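Chitinase (Paenibacillus sp. FPU-7, PDB 5GZT) probably hydrolyses internal beta-1,4 linkages between N-acetylglucosamine units in chitin and chitodextrins at random, as an endochitinase. Local coordinates at residues B[1-6]-B[21-27]; B[410-416]-B[462-467]. One frame throughout, in Å; residues are numbered along the deposited sequence.

Contact 1 (B[1-6]-B[21-27])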
ATOM      1  N   SER B   1      45.514 -59.467  26.650  1.00 69.52           N
ATOM      2  CA  SER B   1      44.375 -58.605  26.223  1.00 72.71           C
ATOM      3  C   SER B   1      43.120 -59.385  25.833  1.00 80.07           C
ATOM      4  O   SER B   1      43.189 -60.515  25.347  1.00 92.65           O
ATOM      5  CB  SER B   1      44.785 -57.669  25.074  1.00 63.61           C
ATOM      6  OG  SER B   1      45.785 -56.769  25.531  1.00 67.40           O
ATOM      7  N   VAL B   2      41.976 -58.732  26.013  1.00 66.45           N
ATOM      8  CA  VAL B   2      40.681 -59.328  25.783  1.00 59.03           C
ATOM      9  C   VAL B   2      39.999 -58.639  24.617  1.00 59.84           C
ATOM     10  O   VAL B   2      39.771 -57.424  24.625  1.00 55.26           O
ATOM     11  CB  VAL B   2      39.809 -59.236  27.051  1.00 56.03           C
ATOM     12  CG1 VAL B   2      38.508 -59.991  26.842  1.00 55.14           C
ATOM     13  CG2 VAL B   2      40.589 -59.718  28.285  1.00 53.43           C
ATOM     14  N   HIS B   3      39.679 -59.431  23.605  1.00 62.02           N
ATOM     15  CA  HIS B   3      39.069 -58.944  22.384  1.00 66.00           C
ATOM     16  C   HIS B   3      37.619 -59.414  22.417  1.00 71.17           C
ATOM     17  O   HIS B   3      37.336 -60.543  22.806  1.00 76.31           O
ATOM     18  CB  HIS B   3      39.823 -59.465  21.149  1.00 63.82           C
ATOM     19  CG  HIS B   3      41.267 -59.102  21.141  1.00 59.47           C
ATOM     20  ND1 HIS B   3      41.770 -58.106  20.323  1.00 51.56           N
ATOM     21  CD2 HIS B   3      42.314 -59.569  21.873  1.00 60.62           C
ATOM     22  CE1 HIS B   3      43.071 -57.989  20.547  1.00 55.60           C
ATOM     23  NE2 HIS B   3      43.426 -58.852  21.492  1.00 54.60           N
ATOM     24  N   MET B   4      36.714 -58.512  22.052  1.00 72.34           N
ATOM     25  CA  MET B   4      35.287 -58.737  22.076  1.00 71.26           C
ATOM     26  C   MET B   4      34.890 -58.425  20.645  1.00 80.55           C
ATOM     27  O   MET B   4      34.599 -57.266  20.283  1.00 75.96           O
ATOM     28  CB  MET B   4      34.591 -57.839  23.125  1.00 69.71           C
ATOM     29  CG  MET B   4      34.921 -58.216  24.580  1.00 64.95           C
ATOM     30  SD  MET B   4      34.212 -57.110  25.842  1.00 66.65           S
ATOM     31  CE  MET B   4      34.921 -57.697  27.387  1.00 57.42           C
ATOM     32  N   ASN B   5      34.973 -59.478  19.824  1.00 83.60           N
ATOM     33  CA  ASN B   5      34.739 -59.392  18.385  1.00 86.43           C
ATOM     34  C   ASN B   5      33.295 -59.750  18.104  1.00 78.39           C
ATOM     35  O   ASN B   5      32.765 -60.652  18.741  1.00 66.44           O
ATOM     36  CB  ASN B   5      35.685 -60.326  17.631  1.00 90.33           C
ATOM     37  CG  ASN B   5      37.096 -59.793  17.580  1.00 91.88           C
ATOM     38  OD1 ASN B   5      37.726 -59.809  16.533  1.00104.91           O
ATOM     39  ND2 ASN B   5      37.590 -59.301  18.705  1.00 90.90           N
ATOM     40  N   ASP B   6      32.678 -59.007  17.177  1.00 82.63           N
ATOM     41  CA  ASP B   6      31.214 -59.010  16.894  1.00 82.89           C
ATOM     42  C   ASP B   6      30.362 -59.704  17.971  1.00 78.64           C
ATOM     43  O   ASP B   6      29.458 -60.458  17.640  1.00 83.15           O
ATOM     44  CB  ASP B   6      30.913 -59.595  15.492  1.00 79.30           C
ATOM     45  CG  ASP B   6      32.007 -59.295  14.481  1.00 76.03           C
ATOM     46  OD1 ASP B   6      33.103 -59.849  14.705  1.00 88.37           O
ATOM     47  OD2 ASP B   6      31.795 -58.531  13.495  1.00 61.08           O
ATOM     48  N   VAL B  21      44.518 -54.398  32.131  1.00 53.25           N
ATOM     49  CA  VAL B  21      43.988 -55.178  31.046  1.00 57.30           C
ATOM     50  C   VAL B  21      43.571 -54.237  29.944  1.00 55.70           C
ATOM     51  O   VAL B  21      42.847 -53.257  30.207  1.00 53.07           O
ATOM     52  CB  VAL B  21      42.677 -55.930  31.429  1.00 63.31           C
ATOM     53  CG1 VAL B  21      42.097 -56.660  30.215  1.00 64.56           C
ATOM     54  CG2 VAL B  21      42.938 -56.899  32.556  1.00 77.04           C
ATOM     55  N   ARG B  22      43.950 -54.558  28.707  1.00 50.04           N
ATOM     56  CA  ARG B  22      43.351 -53.897  27.543  1.00 53.65           C
ATOM     57  C   ARG B  22      42.105 -54.687  27.110  1.00 53.43           C
ATOM     58  O   ARG B  22      42.157 -55.901  26.989  1.00 57.57           O
ATOM     59  CB  ARG B  22      44.388 -53.740  26.431  1.00 54.10           C
ATOM     60  CG  ARG B  22      43.932 -52.986  25.203  1.00 57.89           C
ATOM     61  CD  ARG B  22      45.121 -52.722  24.287  1.00 62.40           C
ATOM     62  NE  ARG B  22      45.516 -53.976  23.614  1.00 63.31           N
ATOM     63  CZ  ARG B  22      45.113 -54.366  22.400  1.00 62.77           C
ATOM     64  NH1 ARG B  22      44.307 -53.604  21.647  1.00 73.38           N
ATOM     65  NH2 ARG B  22      45.523 -55.531  21.931  1.00 60.35           N
ATOM     66  N   ILE B  23      40.973 -54.004  26.937  1.00 49.47           N
ATOM     67  CA  ILE B  23      39.745 -54.626  26.491  1.00 47.41           C
ATOM     68  C   ILE B  23      39.358 -53.968  25.208  1.00 50.51           C
ATOM     69  O   ILE B  23      39.220 -52.763  25.165  1.00 55.46           O
ATOM     70  CB  ILE B  23      38.583 -54.503  27.525  1.00 48.69           C
ATOM     71  CG1 ILE B  23      38.996 -55.139  28.848  1.00 46.46           C
ATOM     72  CG2 ILE B  23      37.303 -55.155  26.986  1.00 47.87           C
ATOM     73  CD1 ILE B  23      37.978 -55.024  29.979  1.00 47.81           C
ATOM     74  N   VAL B  24      39.157 -54.768  24.161  1.00 48.36           N
ATOM     75  CA  VAL B  24      38.899 -54.239  22.871  1.00 48.47           C
ATOM     76  C   VAL B  24      37.529 -54.694  22.416  1.00 55.15           C
ATOM     77  O   VAL B  24      37.086 -55.764  22.799  1.00 59.91           O
ATOM     78  CB  VAL B  24      39.985 -54.668  21.852  1.00 45.87           C
ATOM     79  CG1 VAL B  24      39.864 -53.823  20.594  1.00 46.89           C
ATOM     80  CG2 VAL B  24      41.362 -54.506  22.448  1.00 49.75           C
ATOM     81  N   ALA B  25      36.873 -53.859  21.612  1.00 48.00           N
ATOM     82  CA  ALA B  25      35.598 -54.146  21.039  1.00 50.36           C
ATOM     83  C   ALA B  25      35.720 -53.949  19.525  1.00 60.35           C
ATOM     84  O   ALA B  25      36.033 -52.792  19.049  1.00 52.42           O
ATOM     85  CB  ALA B  25      34.544 -53.199  21.621  1.00 50.08           C
ATOM     86  N   LYS B  26      35.456 -55.056  18.782  1.00 62.55           N
ATOM     87  CA  LYS B  26      35.650 -55.116  17.326  1.00 66.72           C
ATOM     88  C   LYS B  26      34.376 -55.416  16.507  1.00 63.09           C
ATOM     89  O   LYS B  26      33.574 -56.284  16.837  1.00 61.40           O
ATOM     90  CB  LYS B  26      36.767 -56.118  16.986  1.00 77.60           C
ATOM     91  CG  LYS B  26      37.615 -55.712  15.782  1.00 83.70           C
ATOM     92  CD  LYS B  26      38.275 -56.900  15.087  1.00 89.81           C
ATOM     93  CE  LYS B  26      37.284 -57.671  14.208  1.00 95.80           C
ATOM     94  NZ  LYS B  26      37.933 -58.765  13.428  1.00 96.36           N
ATOM     95  N   GLY B  27      34.196 -54.659  15.440  1.00 61.96           N
ATOM     96  CA  GLY B  27      33.098 -54.867  14.524  1.00 73.84           C
ATOM     97  C   GLY B  27      31.717 -54.600  15.094  1.00 79.08           C
ATOM     98  O   GLY B  27      31.419 -53.482  15.520  1.00 72.73           O
TER
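Strands 2-5 and 21-27 run parallel, their axes 4.6 Å apart at 22°, as neighbouring coils of an N-terminal parallel beta-helix. Val2 pairs with Ile23, and the register holds through Asn5 with Lys26. Val2 and Met4 spend both their backbone polar groups on the neighbour: Val2 N donates to Arg22 O (3.0 Å), Val24 N to Val2 O (2.8 Å) and Lys26 N to Met4 O (2.8 Å), while Met4 N to Val24 O and Asp6 N to Lys26 O (both 2.9 Å) are weak. Ile23 and Ala25 bond to strand 40-47, and strand 2-5 pairs in parallel with a strand of a second chitinase chain.

Val2, Met4, Ile23 and Ala25 share the apolar face, where Met4 CE reaches Ile23 CG2 at 3.5 Å. His3, Val24, Asn5 and Lys26 occupy the other, where His3 NE2 bonds weakly to an acidic side chain of the second chain. Arg22 forms a salt bridge with Glu43, and its NE and NH2, like Ser1 OG, bond to backbone of that chain. Gly27 turns at positive phi, where a CB would strike Asp6 OD2. The sheet continues across the interface, so the outward backbone of 2-5 pairs there, not with solvent.

Contact 2 (B[410-416]-B[462-467]); sequences YPVYGAW and TYTDSV
A loop and a helix end with its turn, at the C-terminal ends of barrel strands 403-407 and 452-457, meet without an inter-segment hydrogen bond. Segment 410-416 follows the family 18 DxDxE signature; a cis peptide precedes Tyr410, Val412 (phi/psi 86/-64) makes a classic gamma turn closed by Tyr413 N to Pro411 O (2.9 Å), and Gly414 to Trp416 take left-handed helical angles.

Thr462 (chi1 m) sets CG2 3.6 Å from the centroid of the Tyr413 ring (chi1 p), a CH-pi contact over its face, and 3.5 Å from Trp416 CZ2. Tyr463 (t) places CD2 3.5 Å from Tyr410 CD1 (planes at 77°), CE2 4.1 Å from Pro411 CD and CB 3.5 Å from Tyr413 OH. Ser466 (m) bonds OG to Thr462 O (2.7 Å), at the Tyr413 ring edge 3.4 Å from CD1; its CA is 6.0 Å from Val412 CA. Val467 CG1 meets Pro411 CG at 3.9 Å. Mainly packing of rings, methyls and proline joins them; polar groups bond within segments or to neighbours like Asp425.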
ATOM      1  N   TYR B 410      -6.079 -19.777  10.625  1.00 36.52           N
ATOM      2  CA  TYR B 410      -4.708 -19.450  11.032  1.00 38.18           C
ATOM      3  C   TYR B 410      -3.997 -20.775  11.498  1.00 40.95           C
ATOM      4  O   TYR B 410      -4.655 -21.696  12.014  1.00 37.98           O
ATOM      5  CB  TYR B 410      -4.721 -18.482  12.235  1.00 39.55           C
ATOM      6  CG  TYR B 410      -5.618 -17.245  12.095  1.00 39.41           C
ATOM      7  CD1 TYR B 410      -5.136 -16.067  11.518  1.00 40.94           C
ATOM      8  CD2 TYR B 410      -6.937 -17.273  12.548  1.00 43.06           C
ATOM      9  CE1 TYR B 410      -5.950 -14.939  11.393  1.00 42.03           C
ATOM     10  CE2 TYR B 410      -7.755 -16.163  12.442  1.00 45.65           C
ATOM     11  CZ  TYR B 410      -7.255 -14.994  11.866  1.00 45.68           C
ATOM     12  OH  TYR B 410      -8.090 -13.909  11.750  1.00 44.99           O
ATOM     13  N   PRO B 411      -2.667 -20.825  11.417  1.00 36.31           N
ATOM     14  CA  PRO B 411      -1.893 -21.957  11.982  1.00 37.55           C
ATOM     15  C   PRO B 411      -2.352 -22.410  13.363  1.00 37.26           C
ATOM     16  O   PRO B 411      -2.671 -21.591  14.207  1.00 37.89           O
ATOM     17  CB  PRO B 411      -0.465 -21.406  12.038  1.00 34.26           C
ATOM     18  CG  PRO B 411      -0.428 -20.488  10.905  1.00 35.92           C
ATOM     19  CD  PRO B 411      -1.780 -19.806  10.867  1.00 33.15           C
ATOM     20  N   VAL B 412      -2.444 -23.736  13.551  1.00 37.72           N
ATOM     21  CA  VAL B 412      -2.499 -24.384  14.863  1.00 35.64           C
ATOM     22  C   VAL B 412      -3.908 -24.454  15.383  1.00 41.36           C
ATOM     23  O   VAL B 412      -4.466 -25.549  15.537  1.00 37.95           O
ATOM     24  CB  VAL B 412      -1.561 -23.788  15.947  1.00 38.10           C
ATOM     25  CG1 VAL B 412      -1.733 -24.528  17.263  1.00 42.81           C
ATOM     26  CG2 VAL B 412      -0.110 -23.856  15.513  1.00 37.95           C
ATOM     27  N   TYR B 413      -4.495 -23.287  15.621  1.00 40.55           N
ATOM     28  CA  TYR B 413      -5.859 -23.210  16.136  1.00 38.64           C
ATOM     29  C   TYR B 413      -6.927 -23.175  15.000  1.00 36.33           C
ATOM     30  O   TYR B 413      -8.098 -23.427  15.232  1.00 37.15           O
ATOM     31  CB  TYR B 413      -5.984 -22.057  17.161  1.00 44.70           C
ATOM     32  CG  TYR B 413      -5.768 -20.609  16.651  1.00 47.50           C
ATOM     33  CD1 TYR B 413      -4.495 -20.121  16.379  1.00 46.77           C
ATOM     34  CD2 TYR B 413      -6.843 -19.728  16.512  1.00 46.49           C
ATOM     35  CE1 TYR B 413      -4.296 -18.819  15.957  1.00 50.23           C
ATOM     36  CE2 TYR B 413      -6.651 -18.425  16.081  1.00 49.99           C
ATOM     37  CZ  TYR B 413      -5.378 -17.972  15.812  1.00 47.97           C
ATOM     38  OH  TYR B 413      -5.173 -16.692  15.377  1.00 45.79           O
ATOM     39  N   GLY B 414      -6.505 -22.912  13.774  1.00 40.14           N
ATOM     40  CA  GLY B 414      -7.408 -22.872  12.604  1.00 43.44           C
ATOM     41  C   GLY B 414      -8.616 -21.957  12.801  1.00 45.45           C
ATOM     42  O   GLY B 414      -9.709 -22.282  12.343  1.00 40.56           O
ATOM     43  N   ALA B 415      -8.424 -20.841  13.507  1.00 43.23           N
ATOM     44  CA  ALA B 415      -9.515 -19.924  13.871  1.00 48.22           C
ATOM     45  C   ALA B 415     -10.595 -20.687  14.591  1.00 47.43           C
ATOM     46  O   ALA B 415     -11.767 -20.444  14.365  1.00 46.28           O
ATOM     47  CB  ALA B 415     -10.078 -19.222  12.631  1.00 47.50           C
ATOM     48  N   TRP B 416     -10.164 -21.651  15.409  1.00 48.79           N
ATOM     49  CA  TRP B 416     -11.014 -22.528  16.226  1.00 47.54           C
ATOM     50  C   TRP B 416     -12.010 -23.403  15.467  1.00 51.52           C
ATOM     51  O   TRP B 416     -13.197 -23.334  15.722  1.00 54.69           O
ATOM     52  CB  TRP B 416     -11.681 -21.694  17.344  1.00 55.22           C
ATOM     53  CG  TRP B 416     -10.678 -20.772  18.042  1.00 57.76           C
ATOM     54  CD1 TRP B 416     -10.619 -19.397  17.974  1.00 64.31           C
ATOM     55  CD2 TRP B 416      -9.574 -21.176  18.856  1.00 64.09           C
ATOM     56  NE1 TRP B 416      -9.552 -18.921  18.711  1.00 60.16           N
ATOM     57  CE2 TRP B 416      -8.895 -19.992  19.265  1.00 67.52           C
ATOM     58  CE3 TRP B 416      -9.084 -22.432  19.282  1.00 68.43           C
ATOM     59  CZ2 TRP B 416      -7.754 -20.027  20.093  1.00 70.17           C
ATOM     60  CZ3 TRP B 416      -7.941 -22.467  20.104  1.00 73.50           C
ATOM     61  CH2 TRP B 416      -7.288 -21.267  20.493  1.00 72.78           C
ATOM     62  N   THR B 462      -2.878 -15.257  20.659  1.00 39.34           N
ATOM     63  CA  THR B 462      -3.016 -16.634  20.146  1.00 40.55           C
ATOM     64  C   THR B 462      -2.316 -16.817  18.822  1.00 44.31           C
ATOM     65  O   THR B 462      -1.566 -17.786  18.617  1.00 50.03           O
ATOM     66  CB  THR B 462      -4.473 -17.025  19.984  1.00 44.07           C
ATOM     67  OG1 THR B 462      -5.156 -16.814  21.222  1.00 43.27           O
ATOM     68  CG2 THR B 462      -4.618 -18.481  19.587  1.00 48.45           C
ATOM     69  N   TYR B 463      -2.512 -15.878  17.919  1.00 35.09           N
ATOM     70  CA  TYR B 463      -1.800 -15.948  16.666  1.00 33.17           C
ATOM     71  C   TYR B 463      -0.254 -15.877  16.822  1.00 34.19           C
ATOM     72  O   TYR B 463       0.438 -16.629  16.182  1.00 37.06           O
ATOM     73  CB  TYR B 463      -2.250 -14.845  15.681  1.00 27.77           C
ATOM     74  CG  TYR B 463      -1.552 -14.971  14.362  1.00 26.11           C
ATOM     75  CD1 TYR B 463      -0.358 -14.377  14.171  1.00 25.05           C
ATOM     76  CD2 TYR B 463      -2.081 -15.769  13.301  1.00 26.35           C
ATOM     77  CE1 TYR B 463       0.348 -14.536  12.972  1.00 29.49           C
ATOM     78  CE2 TYR B 463      -1.382 -15.927  12.105  1.00 26.69           C
ATOM     79  CZ  TYR B 463      -0.154 -15.334  11.955  1.00 25.89           C
ATOM     80  OH  TYR B 463       0.573 -15.361  10.773  1.00 30.04           O
ATOM     81  N   THR B 464       0.278 -14.924  17.570  1.00 30.79           N
ATOM     82  CA  THR B 464       1.739 -14.775  17.744  1.00 35.68           C
ATOM     83  C   THR B 464       2.420 -16.052  18.414  1.00 31.08           C
ATOM     84  O   THR B 464       3.565 -16.431  18.100  1.00 47.36           O
ATOM     85  CB  THR B 464       2.072 -13.488  18.544  1.00 30.68           C
ATOM     86  OG1 THR B 464       1.284 -13.445  19.707  1.00 31.13           O
ATOM     87  CG2 THR B 464       1.761 -12.256  17.702  1.00 31.51           C
ATOM     88  N   ASP B 465       1.651 -16.651  19.310  1.00 35.07           N
ATOM     89  CA  ASP B 465       1.943 -17.929  19.979  1.00 39.42           C
ATOM     90  C   ASP B 465       1.903 -19.133  19.040  1.00 46.25           C
ATOM     91  O   ASP B 465       2.402 -20.177  19.409  1.00 47.08           O
ATOM     92  CB  ASP B 465       0.916 -18.198  21.078  1.00 36.10           C
ATOM     93  CG  ASP B 465       1.175 -17.406  22.358  1.00 35.34           C
ATOM     94  OD1 ASP B 465       2.235 -16.783  22.567  1.00 38.31           O
ATOM     95  OD2 ASP B 465       0.285 -17.451  23.199  1.00 34.36           O
ATOM     96  N   SER B 466       1.315 -18.987  17.849  1.00 42.10           N
ATOM     97  CA  SER B 466       1.116 -20.071  16.907  1.00 36.86           C
ATOM     98  C   SER B 466       2.089 -20.029  15.746  1.00 36.38           C
ATOM     99  O   SER B 466       2.071 -20.930  14.900  1.00 37.60           O
ATOM    100  CB  SER B 466      -0.323 -20.025  16.369  1.00 32.96           C
ATOM    101  OG  SER B 466      -1.265 -20.176  17.433  1.00 31.69           O
ATOM    102  N   VAL B 467       2.953 -19.024  15.698  1.00 31.09           N
ATOM    103  CA  VAL B 467       3.896 -18.899  14.604  1.00 33.46           C
ATOM    104  C   VAL B 467       5.252 -18.481  15.178  1.00 30.68           C
ATOM    105  O   VAL B 467       5.355 -18.132  16.368  1.00 37.61           O
ATOM    106  CB  VAL B 467       3.443 -17.889  13.500  1.00 38.40           C
ATOM    107  CG1 VAL B 467       2.057 -18.212  12.940  1.00 39.60           C
ATOM    108  CG2 VAL B 467       3.423 -16.476  14.045  1.00 41.29           C
TER

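The contacts belong to separate modules, with nearest atoms about 43 Å apart and no shared element. Contact 1 sits at the far N-terminal end of the molecule, its centre about 77 Å from the chain's centre, yet is largely buried between the next coils of its own chain and a second chain; contact 2, about 30 Å from that centre, is partly buried and touched by no other protein chain. Their chemistry follows their places. In 1-6 with 21-27, regular strands are joined through main-chain hydrogen bonds that repeat at every second residue. In 410-416 with 462-467, a loop and a helix end over a TIM barrel do not pair backbones; ring, proline and methyl packing joins them.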